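PDB 7NWN: beta-xylanase from Caldicellulosiruptor kristjanssonii, which probably binds plant cell-wall polysaccharides through this family 9 carbohydrate-binding module, part of a multimodular xylanase-glucuronoyl esterase that breaks down xylan. Local coordinates for residues Lys21-Ser26 with Ala59-Met64; Ile96-Asn101 with Met162-Gln167. One frame throughout, in Å; residues are numbered along the deposited sequence.

Contact 1. Residues Lys21-Ser26 with Ala59-Met64; sequences KRIYVS and AKFKLM
V25 meets L63 and M64 where two sheets face each other: strand 22-25 pairs with 198-202, while 59-64 lies on the edge strand 58-66 of a separate antiparallel sheet. The segment axes approach to 7.0 Å at 55°, too far apart and too inclined for direct strand pairing. V25 CG1, anti to the backbone N, meets both the M64 backbone and L63 CB, reaching to 3.4 Å from M64 CA, whereas V25 CG2 lies 4.0 Å from L63 CD1. The I23 side chain crosses that of L63 at about a right angle, and its CG2 also meets L63 CD1. At its far tip, I23 CD1 comes 3.9 Å from F61 CZ, approaching the ring obliquely. F61 offers that ring atom because chi1 (70°) sets CG between the backbone N and carbonyl carbon; L63 CG lies in plane at the same ring's edge. Beyond the apolar patch the two backbones come closer, S26 CA to M64 CA 5.3 Å. There S26 O stands 3.3 Å from M64 CA in a C-H...O contact, bent to 137° at the hydrogen. A water bridges here too, accepting from S26 N at 2.8 Å and donating to L63 O at 2.7 Å. The join between the sheets is therefore chiefly apolar, and its polar link is carried by one water that satisfies two backbone atoms.

Contact 2. Residues Ile96-Asn101 with Met162-Gln167; sequences IFLDEN and MGFEFQ. With CA (calcium ion), chain S.
G163 faces D99 in a hydrogen-bonded antiparallel pair, and the lack of a side chain suits this place: a beta carbon on G163 would fall 3.0 Å from D99 CB, too near for packing. D99 OD1 binds a calcium ion at 2.2 Å, with D103, D111 and D112 among the other ligands, while OD2 accepts from the backbone N of R104. The pairing is regular, with axes 168° apart and four backbone hydrogen bonds, of which D99 N to G163 O (2.8 Å) is nearly straight, 171° at the hydrogen. On the same face as D99, the F97 and E165 side chains run alongside each other in one direction. E165 CB and CG stand to one side of the ring plane, just outside the rim, CB 3.5 Å from F97 CD1, while E165 O and Q167 CB meet the edge in plane. E165 then bends at chi2 (60°), so that OE1 accepts from F166 N at 2.9 Å while OE2 takes bonds from D185 and N182. An alanine at F97 removes this ring and is likely to leave a gap beside Q167 CB and the E165 methylenes less restrained, though the carboxylate keeps its bonds. The opposite face is apolar: I96 CG2 packs 3.8 Å from F164 CE1, and L98 CD1 lies at the edge of the F164 ring. The D99, F97 and E165 face instead combines an aromatic ring with two carboxylates held by calcium, backbone N-H groups and the N182 amide, consistent with a firmly fixed calcium ligand.

How the contacts relate
Contacts 1 and 2 have centres 11 Å apart and meet through aromatic rings in the interior between the two sheets. F61 touches both phenylalanines of 162-167, with CD1 3.4 Å from F166 CD2 and CE2 3.7 Å from F164 CE2; its ring stacks with that of F166. L63 CD2 adds an approach of 3.8 Å to F164 CZ. Strand 198-202 pairs with both 22-25 and 161-171, so the contacts share a sheet as well. Contact 2 supplies the calcium ligand D99, whereas the M64 side chain stays about 9 Å from a calcium. Bound 1,2-ethanediol (about 4 Å from the I23 side chain) and hexaethylene glycol (about 4 Å from Q167's) probably come from the crystallisation liquor and establish no sugar site.

Contact 1. Residues Lys21-Ser26 with Ala59-Met64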
ATOM      1  N   LYS A  21       1.762 -15.422  -0.504  1.00 83.26           N
ATOM      2  CA  LYS A  21       3.170 -15.545   0.027  1.00 75.49           C
ATOM      3  C   LYS A  21       3.486 -14.374   0.980  1.00 64.01           C
ATOM      4  O   LYS A  21       2.574 -13.847   1.635  1.00 51.79           O
ATOM      5  CB  LYS A  21       4.146 -15.755  -1.135  1.00 78.08           C
ATOM      6  CG  LYS A  21       5.534 -16.222  -0.731  1.00 82.53           C
ATOM      7  CD  LYS A  21       6.598 -15.480  -1.499  1.00 92.22           C
ATOM      8  CE  LYS A  21       7.977 -15.612  -0.888  1.00 97.32           C
ATOM      9  NZ  LYS A  21       9.033 -15.410  -1.910  1.00100.46           N
ATOM     10  N   ARG A  22       4.785 -14.023   1.111  1.00 54.48           N
ATOM     11  CA  ARG A  22       5.235 -13.278   2.281  1.00 57.10           C
ATOM     12  C   ARG A  22       6.307 -12.239   1.941  1.00 47.66           C
ATOM     13  O   ARG A  22       7.299 -12.551   1.302  1.00 54.17           O
ATOM     14  CB  ARG A  22       5.670 -14.240   3.388  1.00 53.76           C
ATOM     15  CG  ARG A  22       6.206 -13.554   4.635  1.00 52.69           C
ATOM     16  CD  ARG A  22       6.738 -14.537   5.658  1.00 56.31           C
ATOM     17  NE  ARG A  22       5.651 -15.085   6.467  1.00 55.93           N
ATOM     18  CZ  ARG A  22       5.793 -16.021   7.401  1.00 63.08           C
ATOM     19  NH1 ARG A  22       6.991 -16.497   7.690  1.00 57.86           N
ATOM     20  NH2 ARG A  22       4.744 -16.439   8.092  1.00 69.36           N
ATOM     21  N   ILE A  23       6.100 -10.994   2.382  1.00 42.44           N
ATOM     22  CA  ILE A  23       7.105  -9.932   2.234  1.00 44.56           C
ATOM     23  C   ILE A  23       7.668  -9.604   3.634  1.00 34.18           C
ATOM     24  O   ILE A  23       6.899  -9.428   4.597  1.00 42.68           O
ATOM     25  CB  ILE A  23       6.462  -8.688   1.568  1.00 43.33           C
ATOM     26  CG1 ILE A  23       6.033  -8.989   0.132  1.00 46.83           C
ATOM     27  CG2 ILE A  23       7.369  -7.455   1.640  1.00 41.01           C
ATOM     28  CD1 ILE A  23       5.041  -7.992  -0.440  1.00 42.55           C
ATOM     29  N   TYR A  24       9.009  -9.586   3.742  1.00 41.34           N
ATOM     30  CA  TYR A  24       9.719  -9.199   4.960  1.00 39.29           C
ATOM     31  C   TYR A  24       9.906  -7.679   4.869  1.00 37.06           C
ATOM     32  O   TYR A  24      10.339  -7.196   3.848  1.00 39.38           O
ATOM     33  CB  TYR A  24      11.049  -9.985   5.068  1.00 43.26           C
ATOM     34  CG  TYR A  24      10.814 -11.454   5.318  1.00 46.97           C
ATOM     35  CD1 TYR A  24      10.603 -11.930   6.610  1.00 50.47           C
ATOM     36  CD2 TYR A  24      10.671 -12.354   4.255  1.00 55.90           C
ATOM     37  CE1 TYR A  24      10.321 -13.273   6.848  1.00 59.32           C
ATOM     38  CE2 TYR A  24      10.401 -13.704   4.473  1.00 55.25           C
ATOM     39  CZ  TYR A  24      10.228 -14.156   5.778  1.00 61.08           C
ATOM     40  OH  TYR A  24       9.939 -15.461   6.018  1.00 67.92           O
ATOM     41  N   VAL A  25       9.439  -6.949   5.873  1.00 39.93           N
ATOM     42  CA  VAL A  25       9.465  -5.492   5.893  1.00 37.06           C
ATOM     43  C   VAL A  25      10.504  -5.015   6.908  1.00 37.93           C
ATOM     44  O   VAL A  25      10.410  -5.303   8.116  1.00 36.56           O
ATOM     45  CB  VAL A  25       8.080  -4.982   6.303  1.00 35.89           C
ATOM     46  CG1 VAL A  25       7.980  -3.439   6.235  1.00 33.66           C
ATOM     47  CG2 VAL A  25       6.983  -5.687   5.498  1.00 36.50           C
ATOM     48  N   SER A  26      11.457  -4.229   6.408  1.00 35.83           N
ATOM     49  CA  SER A  26      12.451  -3.585   7.260  1.00 33.81           C
ATOM     50  C   SER A  26      11.901  -2.367   8.016  1.00 38.42           C
ATOM     51  O   SER A  26      10.935  -1.720   7.603  1.00 36.31           O
ATOM     52  CB  SER A  26      13.593  -3.171   6.414  1.00 34.90           C
ATOM     53  OG  SER A  26      14.161  -4.336   5.871  1.00 34.18           O
ATOM     54  N   ALA A  59       3.382  -1.495 -12.035  1.00 35.99           N
ATOM     55  CA  ALA A  59       3.564  -0.832 -10.763  1.00 35.25           C
ATOM     56  C   ALA A  59       4.580  -1.600  -9.935  1.00 36.68           C
ATOM     57  O   ALA A  59       4.847  -2.770 -10.203  1.00 35.76           O
ATOM     58  CB  ALA A  59       2.249  -0.742 -10.020  1.00 32.30           C
ATOM     59  N   LYS A  60       5.086  -0.917  -8.903  0.50 34.69           N
ATOM     60  CA  LYS A  60       5.932  -1.530  -7.901  0.50 33.50           C
ATOM     61  C   LYS A  60       5.657  -0.823  -6.582  0.50 31.93           C
ATOM     62  O   LYS A  60       5.080   0.269  -6.555  0.50 28.76           O
ATOM     63  CB  LYS A  60       7.389  -1.430  -8.357  0.50 34.72           C
ATOM     64  CG  LYS A  60       7.805  -0.062  -8.904  0.50 44.36           C
ATOM     65  CD  LYS A  60       9.249  -0.016  -9.420  0.50 45.13           C
ATOM     66  CE  LYS A  60       9.675   1.241 -10.172  0.50 46.09           C
ATOM     67  NZ  LYS A  60      11.079   1.124 -10.661  0.50 34.82           N
ATOM     68  N   PHE A  61       6.057  -1.454  -5.483  1.00 32.58           N
ATOM     69  CA  PHE A  61       5.889  -0.781  -4.203  1.00 33.85           C
ATOM     70  C   PHE A  61       6.926  -1.326  -3.234  1.00 36.43           C
ATOM     71  O   PHE A  61       7.400  -2.454  -3.415  1.00 34.60           O
ATOM     72  CB  PHE A  61       4.451  -0.925  -3.689  1.00 32.62           C
ATOM     73  CG  PHE A  61       4.114  -2.326  -3.248  1.00 34.89           C
ATOM     74  CD1 PHE A  61       3.633  -3.265  -4.157  1.00 35.05           C
ATOM     75  CD2 PHE A  61       4.291  -2.709  -1.917  1.00 34.01           C
ATOM     76  CE1 PHE A  61       3.349  -4.567  -3.748  1.00 35.79           C
ATOM     77  CE2 PHE A  61       4.002  -4.008  -1.498  1.00 36.89           C
ATOM     78  CZ  PHE A  61       3.538  -4.944  -2.414  1.00 36.32           C
ATOM     79  N   LYS A  62       7.230  -0.494  -2.222  1.00 32.50           N
ATOM     80  CA  LYS A  62       8.127  -0.838  -1.130  1.00 34.00           C
ATOM     81  C   LYS A  62       7.356  -0.642   0.165  1.00 32.41           C
ATOM     82  O   LYS A  62       6.431   0.173   0.197  1.00 29.79           O
ATOM     83  CB  LYS A  62       9.339   0.084  -1.161  1.00 32.43           C
ATOM     84  CG  LYS A  62      10.263  -0.189  -2.347  1.00 33.37           C
ATOM     85  CD  LYS A  62      11.495   0.709  -2.395  1.00 36.76           C
ATOM     86  CE  LYS A  62      12.470   0.258  -3.478  1.00 33.96           C
ATOM     87  NZ  LYS A  62      13.709   1.026  -3.415  1.00 37.91           N
ATOM     88  N   LEU A  63       7.794  -1.347   1.207  1.00 28.08           N
ATOM     89  CA  LEU A  63       7.139  -1.313   2.495  1.00 32.17           C
ATOM     90  C   LEU A  63       8.209  -1.014   3.518  1.00 33.99           C
ATOM     91  O   LEU A  63       9.363  -1.411   3.316  1.00 31.62           O
ATOM     92  CB  LEU A  63       6.514  -2.695   2.799  1.00 34.81           C
ATOM     93  CG  LEU A  63       5.289  -3.089   1.969  1.00 37.31           C
ATOM     94  CD1 LEU A  63       4.684  -4.429   2.456  1.00 35.10           C
ATOM     95  CD2 LEU A  63       4.233  -1.991   2.003  1.00 31.93           C
ATOM     96  N   MET A  64       7.790  -0.391   4.626  1.00 34.07           N
ATOM     97  CA  MET A  64       8.699  -0.116   5.734  1.00 36.59           C
ATOM     98  C   MET A  64       7.810   0.002   6.966  1.00 36.30           C
ATOM     99  O   MET A  64       6.628   0.316   6.825  1.00 32.83           O
ATOM    100  CB  MET A  64       9.463   1.189   5.461  1.00 37.69           C
ATOM    101  CG  MET A  64      10.725   1.393   6.304  1.00 44.21           C
ATOM    102  SD  MET A  64      11.777   2.748   5.685  1.00 42.94           S
ATOM    103  CE  MET A  64      12.260   2.121   4.100  1.00 39.83           C
TER
HETATM  104  O   HOH W   1      11.212  -3.364   3.739  1.00 36.81           O

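Contact 2. Residues Ile96-Asn101 with Met162-Gln167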
ATOM      1  N   ILE A  96      -4.745  -0.277  -0.513  1.00 35.88           N
ATOM      2  CA  ILE A  96      -3.919  -0.936   0.492  1.00 36.14           C
ATOM      3  C   ILE A  96      -4.902  -1.606   1.448  1.00 34.86           C
ATOM      4  O   ILE A  96      -5.829  -0.962   1.899  1.00 32.71           O
ATOM      5  CB  ILE A  96      -2.991   0.083   1.217  1.00 36.27           C
ATOM      6  CG1 ILE A  96      -1.982   0.671   0.207  1.00 38.54           C
ATOM      7  CG2 ILE A  96      -2.216  -0.572   2.382  1.00 33.21           C
ATOM      8  CD1 ILE A  96      -1.469   2.030   0.653  1.00 40.70           C
ATOM      9  N   PHE A  97      -4.668  -2.885   1.714  1.00 37.29           N
ATOM     10  CA  PHE A  97      -5.478  -3.686   2.615  1.00 34.60           C
ATOM     11  C   PHE A  97      -4.575  -4.163   3.753  1.00 36.77           C
ATOM     12  O   PHE A  97      -3.448  -4.571   3.478  1.00 34.97           O
ATOM     13  CB  PHE A  97      -5.953  -4.922   1.845  1.00 38.27           C
ATOM     14  CG  PHE A  97      -6.697  -4.691   0.536  1.00 36.51           C
ATOM     15  CD1 PHE A  97      -6.015  -4.339  -0.625  1.00 34.23           C
ATOM     16  CD2 PHE A  97      -8.078  -4.875   0.468  1.00 40.89           C
ATOM     17  CE1 PHE A  97      -6.687  -4.210  -1.837  1.00 38.58           C
ATOM     18  CE2 PHE A  97      -8.766  -4.756  -0.742  1.00 41.27           C
ATOM     19  CZ  PHE A  97      -8.063  -4.422  -1.890  1.00 37.80           C
ATOM     20  N   LEU A  98      -5.085  -4.131   4.996  1.00 37.56           N
ATOM     21  CA  LEU A  98      -4.324  -4.618   6.143  1.00 42.56           C
ATOM     22  C   LEU A  98      -5.232  -5.420   7.093  1.00 37.06           C
ATOM     23  O   LEU A  98      -6.330  -4.969   7.444  1.00 37.03           O
ATOM     24  CB  LEU A  98      -3.714  -3.421   6.880  1.00 35.10           C
ATOM     25  CG  LEU A  98      -2.578  -3.753   7.862  1.00 38.93           C
ATOM     26  CD1 LEU A  98      -1.341  -4.270   7.135  1.00 35.54           C
ATOM     27  CD2 LEU A  98      -2.254  -2.519   8.716  1.00 41.53           C
ATOM     28  N   ASP A  99      -4.755  -6.611   7.487  1.00 40.63           N
ATOM     29  CA  ASP A  99      -5.369  -7.408   8.552  1.00 40.76           C
ATOM     30  C   ASP A  99      -4.364  -7.356   9.706  1.00 41.46           C
ATOM     31  O   ASP A  99      -3.400  -8.129   9.709  1.00 41.82           O
ATOM     32  CB  ASP A  99      -5.614  -8.834   8.042  1.00 40.09           C
ATOM     33  CG  ASP A  99      -6.021  -9.922   9.071  1.00 43.35           C
ATOM     34  OD1 ASP A  99      -6.384  -9.597  10.237  1.00 36.26           O
ATOM     35  OD2 ASP A  99      -5.918 -11.103   8.683  1.00 41.43           O
ATOM     36  N   GLU A 100      -4.565  -6.361  10.577  1.00 40.54           N
ATOM     37  CA  GLU A 100      -3.553  -5.945  11.544  1.00 45.86           C
ATOM     38  C   GLU A 100      -3.360  -7.028  12.609  1.00 50.58           C
ATOM     39  O   GLU A 100      -2.229  -7.291  12.998  1.00 49.08           O
ATOM     40  CB  GLU A 100      -3.958  -4.620  12.198  1.00 43.34           C
ATOM     41  CG  GLU A 100      -2.823  -3.947  12.945  1.00 46.18           C
ATOM     42  CD  GLU A 100      -3.168  -2.616  13.589  1.00 46.09           C
ATOM     43  OE1 GLU A 100      -4.289  -2.117  13.406  1.00 48.73           O
ATOM     44  OE2 GLU A 100      -2.301  -2.070  14.256  1.00 55.81           O
ATOM     45  N   ASN A 101      -4.451  -7.671  13.057  1.00 50.74           N
ATOM     46  CA  ASN A 101      -4.318  -8.723  14.067  1.00 52.36           C
ATOM     47  C   ASN A 101      -3.962 -10.065  13.434  1.00 52.68           C
ATOM     48  O   ASN A 101      -3.707 -11.005  14.156  1.00 55.04           O
ATOM     49  CB  ASN A 101      -5.566  -8.884  14.944  1.00 48.43           C
ATOM     50  CG  ASN A 101      -5.966  -7.614  15.673  1.00 55.50           C
ATOM     51  OD1 ASN A 101      -5.148  -6.737  15.968  1.00 58.22           O
ATOM     52  ND2 ASN A 101      -7.250  -7.471  15.941  1.00 65.24           N
ATOM     53  N   MET A 162       1.317  -9.491   9.744  1.00 41.56           N
ATOM     54  CA  MET A 162       0.011  -8.953   9.380  1.00 40.84           C
ATOM     55  C   MET A 162      -0.410  -9.492   8.008  1.00 37.33           C
ATOM     56  O   MET A 162       0.425  -9.918   7.213  1.00 38.35           O
ATOM     57  CB  MET A 162       0.004  -7.422   9.393  1.00 41.76           C
ATOM     58  CG  MET A 162       0.245  -6.872  10.782  1.00 44.75           C
ATOM     59  SD  MET A 162       0.389  -5.058  10.896  1.00 47.09           S
ATOM     60  CE  MET A 162       1.952  -4.804  10.082  1.00 48.61           C
ATOM     61  N   GLY A 163      -1.728  -9.534   7.774  1.00 39.64           N
ATOM     62  CA  GLY A 163      -2.184  -9.738   6.411  1.00 37.24           C
ATOM     63  C   GLY A 163      -2.108  -8.402   5.654  1.00 36.77           C
ATOM     64  O   GLY A 163      -2.383  -7.341   6.224  1.00 35.79           O
ATOM     65  N   PHE A 164      -1.755  -8.484   4.373  1.00 36.73           N
ATOM     66  CA  PHE A 164      -1.597  -7.287   3.563  1.00 41.08           C
ATOM     67  C   PHE A 164      -1.997  -7.625   2.131  1.00 36.29           C
ATOM     68  O   PHE A 164      -1.621  -8.683   1.632  1.00 40.30           O
ATOM     69  CB  PHE A 164      -0.122  -6.859   3.650  1.00 39.09           C
ATOM     70  CG  PHE A 164       0.274  -5.717   2.756  1.00 36.06           C
ATOM     71  CD1 PHE A 164       0.028  -4.408   3.156  1.00 34.76           C
ATOM     72  CD2 PHE A 164       0.849  -5.957   1.526  1.00 33.30           C
ATOM     73  CE1 PHE A 164       0.358  -3.362   2.311  1.00 34.52           C
ATOM     74  CE2 PHE A 164       1.143  -4.897   0.672  1.00 32.94           C
ATOM     75  CZ  PHE A 164       0.924  -3.615   1.086  1.00 30.70           C
ATOM     76  N   GLU A 165      -2.606  -6.658   1.432  1.00 40.01           N
ATOM     77  CA  GLU A 165      -2.743  -6.711  -0.022  1.00 37.51           C
ATOM     78  C   GLU A 165      -2.471  -5.304  -0.594  1.00 35.51           C
ATOM     79  O   GLU A 165      -2.661  -4.313   0.102  1.00 33.62           O
ATOM     80  CB  GLU A 165      -4.136  -7.274  -0.405  1.00 38.73           C
ATOM     81  CG  GLU A 165      -4.501  -7.267  -1.905  1.00 35.91           C
ATOM     82  CD  GLU A 165      -3.618  -8.054  -2.865  1.00 39.37           C
ATOM     83  OE1 GLU A 165      -2.356  -8.081  -2.702  1.00 41.28           O
ATOM     84  OE2 GLU A 165      -4.174  -8.660  -3.815  1.00 42.56           O
ATOM     85  N   PHE A 166      -2.027  -5.274  -1.859  1.00 33.03           N
ATOM     86  CA  PHE A 166      -1.796  -4.095  -2.676  1.00 36.48           C
ATOM     87  C   PHE A 166      -2.511  -4.298  -4.026  1.00 38.11           C
ATOM     88  O   PHE A 166      -2.368  -5.341  -4.658  1.00 36.33           O
ATOM     89  CB  PHE A 166      -0.286  -3.888  -2.865  1.00 33.21           C
ATOM     90  CG  PHE A 166       0.056  -2.669  -3.684  1.00 34.30           C
ATOM     91  CD1 PHE A 166      -0.002  -1.389  -3.140  1.00 34.50           C
ATOM     92  CD2 PHE A 166       0.366  -2.814  -5.036  1.00 33.74           C
ATOM     93  CE1 PHE A 166       0.268  -0.283  -3.935  1.00 36.20           C
ATOM     94  CE2 PHE A 166       0.628  -1.703  -5.823  1.00 35.81           C
ATOM     95  CZ  PHE A 166       0.573  -0.443  -5.262  1.00 35.45           C
ATOM     96  N   GLN A 167      -3.232  -3.269  -4.473  1.00 37.00           N
ATOM     97  CA  GLN A 167      -3.915  -3.268  -5.763  1.00 35.24           C
ATOM     98  C   GLN A 167      -3.746  -1.908  -6.473  1.00 33.87           C
ATOM     99  O   GLN A 167      -3.801  -0.851  -5.851  1.00 31.94           O
ATOM    100  CB  GLN A 167      -5.415  -3.481  -5.540  1.00 34.34           C
ATOM    101  CG  GLN A 167      -6.170  -3.749  -6.845  1.00 35.86           C
ATOM    102  CD  GLN A 167      -7.598  -4.130  -6.518  1.00 40.52           C
ATOM    103  OE1 GLN A 167      -7.878  -5.142  -5.855  1.00 38.05           O
ATOM    104  NE2 GLN A 167      -8.514  -3.296  -6.965  1.00 35.61           N
TER
HETATM  105 CA    CA S 318      -8.142  -8.754  11.155  0.60 51.82          CA
HETATM  106  O   HOH W   2      -9.276 -10.402   9.642  1.00 54.89           O